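Local coordinates for protein N-(5'-phosphoribosyl)anthranilate isomerase (Thermococcus kodakarensis, PDB 5LHF) that catalyses the isomerisation of N-(5-phospho-beta-D-ribosyl)anthranilate to 1-(2-carboxyphenylamino)-1-deoxy-D-ribulose 5-phosphate, the third step from chorismate to tryptophan, at residues P54-W67 with Y78-R92. Sequence-based numbering, arbitrary orientation.
Sequences PIYLVSTMKTFPEW and YIQVHSDMHPKAVNR
Trp67 lays one face of its indole over Ile79 CD1: CZ3 comes within 3.5 Å of Ile79 CB, and Val81 CG2 packs against CZ2. Met61 CE covers the opposite face, so the ring is sandwiched. Met85, its chain extended and then bent at the sulfur (chi3 56°), brings CE to 3.6 Å from Trp67 CD1, while SD, oblique to the five-membered ring, makes the Met-aromatic contact. On the other side of the sheet, Val58 CG2 packs beside Gln80 CB. Tyr78 CB rests over the ring of Tyr56 as a CH-pi contact, 3.7 Å from its centroid. Pro54 CB makes a similar contact over the Tyr78 ring. Strands 55-59 and 78-81 are the parallel third and fourth strands of the TIM barrel, joined through helix 64-74 in a beta-alpha-beta crossover; Trp67, on that helix, packs against the outward side of the strands, whereas Gln80 points into the barrel, where Lys7 binds its OE1. The backbone ladder runs from Leu57 N to Tyr78 O (2.9 Å) and ends with His82 N to Ser59 O (2.9 Å). Beyond it, Met61 O is gripped from opposite faces of its carbonyl plane by Ser83 OG (3.0 Å) and Trp67 NE1 (3.0 Å), which ties the loop after strand 78-81 to the indole. Farther out, the Arg92 guanidinium lies flat on Phe64, planes 21° apart, a cation-pi stack, while Arg92 NE forms a salt bridge with Glu96. Lys62 NZ and Asp84 OD1 form a long salt bridge at the solvent-exposed end of the contact.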
loop_
_atom_site.group_PDB
_atom_site.type_symbol
_atom_site.label_atom_id
_atom_site.label_comp_id
_atom_site.label_asym_id
_atom_site.label_seq_id
_atom_site.Cartn_x
_atom_site.Cartn_y
_atom_site.Cartn_z
ATOM N N PRO A 54 5.836 -11.830 -0.147
ATOM C CA PRO A 54 5.087 -11.212 -1.247
ATOM C C PRO A 54 5.613 -9.817 -1.550
ATOM O O PRO A 54 5.846 -9.011 -0.644
ATOM C CB PRO A 54 3.650 -11.177 -0.715
ATOM C CG PRO A 54 3.575 -12.353 0.188
ATOM C CD PRO A 54 4.934 -12.431 0.860
ATOM N N ILE A 55 5.837 -9.535 -2.831
ATOM C CA ILE A 55 6.328 -8.222 -3.229
ATOM C C ILE A 55 5.381 -7.650 -4.281
ATOM O O ILE A 55 5.197 -8.239 -5.357
ATOM C CB ILE A 55 7.784 -8.267 -3.726
ATOM C CG1 ILE A 55 8.241 -6.875 -4.196
ATOM C CG2 ILE A 55 7.997 -9.359 -4.792
ATOM C CD1 ILE A 55 9.744 -6.767 -4.397
ATOM N N TYR A 56 4.755 -6.526 -3.957
ATOM C CA TYR A 56 3.810 -5.901 -4.875
ATOM C C TYR A 56 4.530 -5.088 -5.940
ATOM O O TYR A 56 5.444 -4.323 -5.633
ATOM C CB TYR A 56 2.847 -5.003 -4.090
ATOM C CG TYR A 56 1.854 -5.807 -3.289
ATOM C CD1 TYR A 56 2.196 -6.341 -2.048
ATOM C CD2 TYR A 56 0.583 -6.042 -3.781
ATOM C CE1 TYR A 56 1.289 -7.100 -1.327
ATOM C CE2 TYR A 56 -0.322 -6.778 -3.088
ATOM C CZ TYR A 56 0.020 -7.305 -1.855
ATOM O OH TYR A 56 -0.931 -8.057 -1.187
ATOM N N LEU A 57 4.101 -5.252 -7.193
ATOM C CA LEU A 57 4.451 -4.312 -8.257
ATOM C C LEU A 57 3.525 -3.119 -8.106
ATOM O O LEU A 57 2.322 -3.235 -8.363
ATOM C CB LEU A 57 4.292 -4.963 -9.629
ATOM C CG LEU A 57 4.850 -4.196 -10.839
ATOM C CD1 LEU A 57 6.382 -4.085 -10.762
ATOM C CD2 LEU A 57 4.418 -4.868 -12.149
ATOM N N VAL A 58 4.066 -1.984 -7.659
ATOM C CA VAL A 58 3.264 -0.827 -7.268
ATOM C C VAL A 58 3.313 0.211 -8.382
ATOM O O VAL A 58 4.406 0.603 -8.816
ATOM C CB VAL A 58 3.788 -0.216 -5.960
ATOM C CG1 VAL A 58 2.932 0.968 -5.562
ATOM C CG2 VAL A 58 3.884 -1.279 -4.833
ATOM N N SER A 59 2.149 0.696 -8.814
ATOM C CA SER A 59 2.171 1.677 -9.894
ATOM C C SER A 59 0.875 2.467 -9.970
ATOM O O SER A 59 -0.200 2.009 -9.565
ATOM C CB SER A 59 2.438 1.013 -11.246
ATOM O OG SER A 59 2.611 2.006 -12.260
ATOM N N THR A 60 0.994 3.654 -10.558
ATOM C CA THR A 60 -0.148 4.484 -10.904
ATOM C C THR A 60 -0.571 4.312 -12.354
ATOM O O THR A 60 -1.440 5.057 -12.822
ATOM C CB THR A 60 0.180 5.950 -10.642
ATOM O OG1 THR A 60 1.338 6.298 -11.409
ATOM C CG2 THR A 60 0.467 6.168 -9.158
ATOM N N MET A 61 0.032 3.364 -13.075
ATOM C CA MET A 61 -0.411 3.038 -14.423
ATOM C C MET A 61 -1.928 2.950 -14.482
ATOM O O MET A 61 -2.571 2.429 -13.567
ATOM C CB MET A 61 0.210 1.720 -14.883
ATOM C CG MET A 61 1.614 1.886 -15.398
ATOM S SD MET A 61 2.360 0.317 -15.824
ATOM C CE MET A 61 2.421 -0.565 -14.262
ATOM N N LYS A 62 -2.493 3.477 -15.569
ATOM C CA LYS A 62 -3.930 3.677 -15.688
ATOM C C LYS A 62 -4.631 2.648 -16.569
ATOM O O LYS A 62 -5.828 2.410 -16.373
ATOM C CB LYS A 62 -4.216 5.082 -16.244
ATOM C CG LYS A 62 -3.537 6.212 -15.475
ATOM C CD LYS A 62 -3.879 7.583 -16.047
ATOM C CE LYS A 62 -5.368 7.883 -15.923
ATOM N NZ LYS A 62 -5.838 7.909 -14.508
ATOM N N THR A 63 -3.926 2.024 -17.513
ATOM C CA THR A 63 -4.565 1.230 -18.552
ATOM C C THR A 63 -4.113 -0.225 -18.509
ATOM O O THR A 63 -3.015 -0.547 -18.046
ATOM C CB THR A 63 -4.290 1.808 -19.957
ATOM O OG1 THR A 63 -2.951 1.494 -20.375
ATOM C CG2 THR A 63 -4.471 3.305 -19.962
ATOM N N PHE A 64 -4.987 -1.103 -19.001
ATOM C CA PHE A 64 -4.659 -2.526 -19.037
ATOM C C PHE A 64 -3.367 -2.818 -19.799
ATOM O O PHE A 64 -2.541 -3.598 -19.294
ATOM C CB PHE A 64 -5.837 -3.305 -19.628
ATOM C CG PHE A 64 -5.568 -4.778 -19.773
ATOM C CD1 PHE A 64 -5.023 -5.289 -20.945
ATOM C CD2 PHE A 64 -5.870 -5.648 -18.740
ATOM C CE1 PHE A 64 -4.774 -6.636 -21.083
ATOM C CE2 PHE A 64 -5.621 -6.993 -18.860
ATOM C CZ PHE A 64 -5.069 -7.492 -20.040
ATOM N N PRO A 65 -3.127 -2.269 -20.992
ATOM C CA PRO A 65 -1.908 -2.672 -21.722
ATOM C C PRO A 65 -0.627 -2.310 -20.995
ATOM O O PRO A 65 0.357 -3.049 -21.069
ATOM C CB PRO A 65 -2.036 -1.921 -23.057
ATOM C CG PRO A 65 -3.482 -1.663 -23.201
ATOM C CD PRO A 65 -4.001 -1.426 -21.820
ATOM N N GLU A 66 -0.608 -1.160 -20.326
ATOM C CA GLU A 66 0.522 -0.796 -19.482
ATOM C C GLU A 66 0.755 -1.835 -18.391
ATOM O O GLU A 66 1.876 -2.323 -18.199
ATOM C CB GLU A 66 0.262 0.573 -18.871
ATOM C CG GLU A 66 0.252 1.696 -19.880
ATOM C CD GLU A 66 -0.075 3.017 -19.240
ATOM O OE1 GLU A 66 -1.273 3.290 -19.008
ATOM O OE2 GLU A 66 0.875 3.767 -18.946
ATOM N N TRP A 67 -0.296 -2.179 -17.654
ATOM C CA TRP A 67 -0.135 -3.181 -16.601
ATOM C C TRP A 67 0.276 -4.529 -17.166
ATOM O O TRP A 67 1.146 -5.202 -16.602
ATOM C CB TRP A 67 -1.427 -3.315 -15.798
ATOM C CG TRP A 67 -1.479 -2.350 -14.686
ATOM C CD1 TRP A 67 -2.210 -1.185 -14.632
ATOM C CD2 TRP A 67 -0.771 -2.438 -13.436
ATOM N NE1 TRP A 67 -2.000 -0.559 -13.419
ATOM C CE2 TRP A 67 -1.114 -1.300 -12.678
ATOM C CE3 TRP A 67 0.118 -3.372 -12.889
ATOM C CZ2 TRP A 67 -0.603 -1.072 -11.395
ATOM C CZ3 TRP A 67 0.641 -3.135 -11.631
ATOM C CH2 TRP A 67 0.268 -1.998 -10.891
ATOM N N TYR A 78 1.875 -10.166 -7.408
ATOM C CA TYR A 78 1.074 -9.214 -6.648
ATOM C C TYR A 78 1.199 -7.854 -7.305
ATOM O O TYR A 78 2.298 -7.460 -7.695
ATOM C CB TYR A 78 1.565 -9.094 -5.200
ATOM C CG TYR A 78 1.405 -10.372 -4.419
ATOM C CD1 TYR A 78 0.256 -10.604 -3.661
ATOM C CD2 TYR A 78 2.395 -11.346 -4.436
ATOM C CE1 TYR A 78 0.100 -11.775 -2.947
ATOM C CE2 TYR A 78 2.248 -12.514 -3.728
ATOM C CZ TYR A 78 1.099 -12.725 -2.989
ATOM O OH TYR A 78 0.956 -13.897 -2.283
ATOM N N ILE A 79 0.087 -7.128 -7.415
ATOM C CA ILE A 79 0.136 -5.773 -7.945
ATOM C C ILE A 79 -0.655 -4.857 -7.027
ATOM O O ILE A 79 -1.651 -5.256 -6.410
ATOM C CB ILE A 79 -0.391 -5.672 -9.405
ATOM C CG1 ILE A 79 -1.880 -6.004 -9.503
ATOM C CG2 ILE A 79 0.416 -6.585 -10.330
ATOM C CD1 ILE A 79 -2.455 -5.789 -10.916
ATOM N N GLN A 80 -0.177 -3.626 -6.915
ATOM C CA GLN A 80 -0.859 -2.589 -6.145
ATOM C C GLN A 80 -1.260 -1.509 -7.135
ATOM O O GLN A 80 -0.402 -0.816 -7.691
ATOM C CB GLN A 80 0.027 -2.038 -5.035
ATOM C CG GLN A 80 -0.539 -0.796 -4.332
ATOM C CD GLN A 80 0.154 -0.538 -3.000
ATOM O OE1 GLN A 80 0.633 -1.460 -2.345
ATOM N NE2 GLN A 80 0.285 0.722 -2.646
ATOM N N VAL A 81 -2.561 -1.377 -7.352
ATOM C CA VAL A 81 -3.102 -0.452 -8.342
ATOM C C VAL A 81 -3.419 0.856 -7.627
ATOM O O VAL A 81 -4.372 0.935 -6.842
ATOM C CB VAL A 81 -4.334 -1.045 -9.029
ATOM C CG1 VAL A 81 -4.981 -0.042 -9.980
ATOM C CG2 VAL A 81 -3.944 -2.297 -9.781
ATOM N N HIS A 82 -2.590 1.868 -7.873
ATOM C CA HIS A 82 -2.704 3.218 -7.326
ATOM C C HIS A 82 -3.368 4.156 -8.315
ATOM O O HIS A 82 -2.884 5.265 -8.557
ATOM C CB HIS A 82 -1.324 3.748 -6.951
ATOM C CG HIS A 82 -1.041 3.734 -5.484
ATOM N ND1 HIS A 82 -1.537 4.688 -4.623
ATOM C CD2 HIS A 82 -0.301 2.894 -4.727
ATOM C CE1 HIS A 82 -1.130 4.427 -3.396
ATOM N NE2 HIS A 82 -0.375 3.344 -3.433
ATOM N N SER A 83 -4.449 3.708 -8.937
ATOM C CA SER A 83 -5.148 4.480 -9.950
ATOM C C SER A 83 -6.582 3.990 -9.986
ATOM O O SER A 83 -6.930 2.990 -9.352
ATOM C CB SER A 83 -4.495 4.352 -11.330
ATOM O OG SER A 83 -4.969 3.205 -12.012
ATOM N N ASP A 84 -7.420 4.714 -10.724
ATOM C CA ASP A 84 -8.833 4.368 -10.859
ATOM C C ASP A 84 -9.102 3.626 -12.161
ATOM O O ASP A 84 -10.081 3.898 -12.862
ATOM C CB ASP A 84 -9.707 5.617 -10.742
ATOM C CG ASP A 84 -9.210 6.769 -11.595
ATOM O OD1 ASP A 84 -8.703 6.514 -12.705
ATOM O OD2 ASP A 84 -9.321 7.934 -11.152
ATOM N N MET A 85 -8.214 2.699 -12.510
ATOM C CA MET A 85 -8.472 1.763 -13.593
ATOM C C MET A 85 -9.736 0.964 -13.293
ATOM O O MET A 85 -10.041 0.653 -12.138
ATOM C CB MET A 85 -7.268 0.834 -13.765
ATOM C CG MET A 85 -7.352 -0.142 -14.917
ATOM S SD MET A 85 -5.769 -1.014 -15.128
ATOM C CE MET A 85 -5.565 -1.693 -13.482
ATOM N N HIS A 86 -10.475 0.627 -14.349
ATOM C CA HIS A 86 -11.807 0.060 -14.177
ATOM C C HIS A 86 -11.743 -1.316 -13.509
ATOM O O HIS A 86 -10.822 -2.093 -13.776
ATOM C CB HIS A 86 -12.506 -0.054 -15.528
ATOM C CG HIS A 86 -13.987 -0.227 -15.428
ATOM N ND1 HIS A 86 -14.573 -1.423 -15.072
ATOM C CD2 HIS A 86 -15.003 0.642 -15.638
ATOM C CE1 HIS A 86 -15.885 -1.283 -15.063
ATOM N NE2 HIS A 86 -16.173 -0.040 -15.407
ATOM N N PRO A 87 -12.714 -1.651 -12.644
ATOM C CA PRO A 87 -12.740 -3.008 -12.062
ATOM C C PRO A 87 -12.707 -4.101 -13.112
ATOM O O PRO A 87 -12.134 -5.176 -12.883
ATOM C CB PRO A 87 -14.061 -3.025 -11.275
ATOM C CG PRO A 87 -14.314 -1.591 -10.942
ATOM C CD PRO A 87 -13.812 -0.809 -12.133
ATOM N N LYS A 88 -13.293 -3.839 -14.279
ATOM C CA LYS A 88 -13.245 -4.806 -15.358
ATOM C C LYS A 88 -11.808 -5.028 -15.823
ATOM O O LYS A 88 -11.382 -6.172 -16.020
ATOM C CB LYS A 88 -14.151 -4.323 -16.491
ATOM C CG LYS A 88 -14.080 -5.114 -17.757
ATOM C CD LYS A 88 -13.055 -4.576 -18.756
ATOM C CE LYS A 88 -13.612 -4.697 -20.155
ATOM N NZ LYS A 88 -14.008 -6.082 -20.385
ATOM N N ALA A 89 -11.040 -3.944 -15.967
ATOM C CA ALA A 89 -9.626 -4.069 -16.309
ATOM C C ALA A 89 -8.830 -4.724 -15.182
ATOM O O ALA A 89 -7.934 -5.539 -15.437
ATOM C CB ALA A 89 -9.058 -2.694 -16.658
ATOM N N VAL A 90 -9.138 -4.379 -13.927
ATOM C CA VAL A 90 -8.533 -5.078 -12.795
ATOM C C VAL A 90 -8.794 -6.578 -12.889
ATOM O O VAL A 90 -7.886 -7.394 -12.692
ATOM C CB VAL A 90 -9.055 -4.489 -11.467
ATOM C CG1 VAL A 90 -8.540 -5.300 -10.281
ATOM C CG2 VAL A 90 -8.617 -3.050 -11.324
ATOM N N ASN A 91 -10.034 -6.968 -13.206
ATOM C CA ASN A 91 -10.361 -8.388 -13.302
ATOM C C ASN A 91 -9.647 -9.058 -14.465
ATOM O O ASN A 91 -9.252 -10.226 -14.361
ATOM C CB ASN A 91 -11.870 -8.571 -13.434
ATOM C CG ASN A 91 -12.581 -8.522 -12.098
ATOM O OD1 ASN A 91 -11.964 -8.310 -11.048
ATOM N ND2 ASN A 91 -13.891 -8.714 -12.128
ATOM N N ARG A 92 -9.480 -8.348 -15.588
ATOM C CA ARG A 92 -8.759 -8.929 -16.712
ATOM C C ARG A 92 -7.346 -9.323 -16.310
ATOM O O ARG A 92 -6.834 -10.359 -16.748
ATOM C CB ARG A 92 -8.733 -7.959 -17.907
ATOM C CG ARG A 92 -10.068 -7.806 -18.661
ATOM C CD ARG A 92 -9.872 -7.160 -20.049
ATOM N NE ARG A 92 -8.896 -7.899 -20.843
ATOM C CZ ARG A 92 -8.210 -7.398 -21.869
ATOM N NH1 ARG A 92 -8.372 -6.136 -22.256
ATOM N NH2 ARG A 92 -7.337 -8.168 -22.499
HETATM O O HOH W 1 5.328 -10.433 -7.039
#